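Local coordinates for CRISPR-associated endoribonuclease Cas2 (PDB 4QR2), which probably cleaves nucleic acid as a magnesium-dependent endonuclease of CRISPR adaptive immunity, working as a homodimer that joins a Cas1 dimer, at residues V3-D8 with S37-S42. Numbering follows the deposited sequence.
Sequences VLVTYD and SVFECS
V5 and F39 form the central hydrogen-bonded pair of two antiparallel strands: V5 N reaches F39 O at 2.8 Å (N-H...O 173°), and F39 N returns the bond to V5 O. V3 and C41 repeat this reciprocal pairing, and Y7 N donates to S37 O at 3.0 Å. In the non-hydrogen-bonded pairs between them, the CA-H groups of L4 and V38 point at the carbonyls of F39 and V5; V38 CA lies 3.3 Å from V5 O.

On the face of L4, T6, V38 and E40, L4 CD1 makes the closest side-chain contacts. With CG anti to the backbone N (chi1 -173°) and chi2 at 70°, L4 CD1 leans across to V38 CG1 at 3.6 Å and meets E40 CG at 3.7 Å. T6 and V38 lie side by side, their CG2 methyls 4.2 Å apart. On the other face, V5 CG2 packs against C41 SG at 4.1 Å, while Y7 and F39 extend to helix 14-27.

On the L4/T6/V38/E40 face, Q35 of the second subunit is hydrogen-bonded to T6 OG1; R67 and Y69 of that subunit give E40 OE2 a salt bridge and a hydrogen bond respectively. Strands 2-8 and 38-42 are central in the ferredoxin-like sheet. Backbone bonds fix their register; the dimer-facing side combines apolar packing with polar bonds, the V3/V5/F39/C41 face packs within the chain, and D8, the predicted magnesium ligand, ends strand 2-8.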
# COMPACT_ATOMS: atom_id res chain seq x y z
N VAL A 3 -0.49 -12.37 1.09
CA VAL A 3 -0.60 -11.46 -0.02
C VAL A 3 -0.95 -10.09 0.53
O VAL A 3 -1.98 -9.92 1.22
CB VAL A 3 -1.72 -11.84 -0.98
CG1 VAL A 3 -1.89 -10.78 -2.07
CG2 VAL A 3 -1.45 -13.25 -1.61
N LEU A 4 -0.10 -9.13 0.24
CA LEU A 4 -0.43 -7.71 0.51
C LEU A 4 -1.22 -7.09 -0.62
O LEU A 4 -0.79 -7.08 -1.78
CB LEU A 4 0.87 -6.93 0.71
CG LEU A 4 0.73 -5.49 1.16
CD1 LEU A 4 0.24 -5.45 2.56
CD2 LEU A 4 2.01 -4.70 1.00
N VAL A 5 -2.37 -6.53 -0.29
CA VAL A 5 -3.25 -5.94 -1.28
C VAL A 5 -3.21 -4.42 -1.08
O VAL A 5 -3.58 -3.93 0.02
CB VAL A 5 -4.72 -6.42 -1.11
CG1 VAL A 5 -5.63 -5.83 -2.18
CG2 VAL A 5 -4.85 -7.93 -1.19
N THR A 6 -2.86 -3.67 -2.14
CA THR A 6 -2.91 -2.26 -2.11
C THR A 6 -3.86 -1.72 -3.17
O THR A 6 -3.75 -1.99 -4.36
CB THR A 6 -1.46 -1.63 -2.18
OG1 THR A 6 -0.91 -1.91 -3.48
CG2 THR A 6 -0.48 -2.22 -1.17
N TYR A 7 -4.89 -0.99 -2.69
CA TYR A 7 -5.96 -0.50 -3.51
C TYR A 7 -5.88 1.00 -3.66
O TYR A 7 -5.90 1.73 -2.67
CB TYR A 7 -7.34 -0.89 -2.92
CG TYR A 7 -8.56 -0.48 -3.75
CD1 TYR A 7 -8.52 -0.47 -5.12
CD2 TYR A 7 -9.73 -0.12 -3.14
CE1 TYR A 7 -9.63 -0.19 -5.86
CE2 TYR A 7 -10.85 0.18 -3.86
CZ TYR A 7 -10.83 0.19 -5.20
OH TYR A 7 -11.96 0.50 -5.92
N ASP A 8 -5.75 1.48 -4.90
CA ASP A 8 -5.71 2.91 -5.22
C ASP A 8 -7.05 3.30 -5.83
O ASP A 8 -7.40 2.89 -6.94
CB ASP A 8 -4.64 3.13 -6.27
CG ASP A 8 -4.32 4.61 -6.54
OD1 ASP A 8 -4.98 5.49 -6.05
OD2 ASP A 8 -3.34 4.86 -7.33
N SER A 37 -6.52 1.55 2.89
CA SER A 37 -6.63 0.82 1.61
C SER A 37 -5.52 -0.17 1.44
O SER A 37 -5.12 -0.47 0.30
CB SER A 37 -6.68 1.83 0.45
OG SER A 37 -5.48 2.65 0.38
N VAL A 38 -5.01 -0.71 2.54
CA VAL A 38 -4.02 -1.76 2.48
C VAL A 38 -4.45 -2.94 3.39
O VAL A 38 -4.85 -2.78 4.57
CB VAL A 38 -2.59 -1.21 2.89
CG1 VAL A 38 -1.53 -2.31 2.86
CG2 VAL A 38 -2.13 -0.08 1.99
N PHE A 39 -4.33 -4.14 2.81
CA PHE A 39 -4.81 -5.36 3.45
C PHE A 39 -3.73 -6.44 3.45
O PHE A 39 -3.12 -6.72 2.45
CB PHE A 39 -6.12 -5.88 2.84
CG PHE A 39 -7.12 -4.82 2.59
CD1 PHE A 39 -7.05 -4.00 1.47
CD2 PHE A 39 -8.10 -4.57 3.52
CE1 PHE A 39 -7.98 -2.95 1.30
CE2 PHE A 39 -9.01 -3.56 3.36
CZ PHE A 39 -8.94 -2.72 2.25
N GLU A 40 -3.54 -7.06 4.61
CA GLU A 40 -2.64 -8.18 4.71
C GLU A 40 -3.44 -9.45 4.75
O GLU A 40 -4.14 -9.73 5.73
CB GLU A 40 -1.78 -8.00 5.96
CG GLU A 40 -0.70 -6.95 5.85
CD GLU A 40 0.07 -6.65 7.13
OE1 GLU A 40 -0.20 -7.29 8.25
OE2 GLU A 40 0.94 -5.74 7.04
N CYS A 41 -3.40 -10.24 3.67
CA CYS A 41 -4.36 -11.33 3.49
C CYS A 41 -3.63 -12.66 3.50
O CYS A 41 -2.50 -12.76 3.08
CB CYS A 41 -5.18 -11.21 2.19
SG CYS A 41 -6.24 -9.78 2.16
N SER A 42 -4.20 -13.67 4.09
CA SER A 42 -3.57 -14.96 4.06
C SER A 42 -4.56 -15.85 3.31
O SER A 42 -5.75 -16.02 3.73
CB SER A 42 -3.35 -15.47 5.48
OG SER A 42 -2.93 -16.81 5.46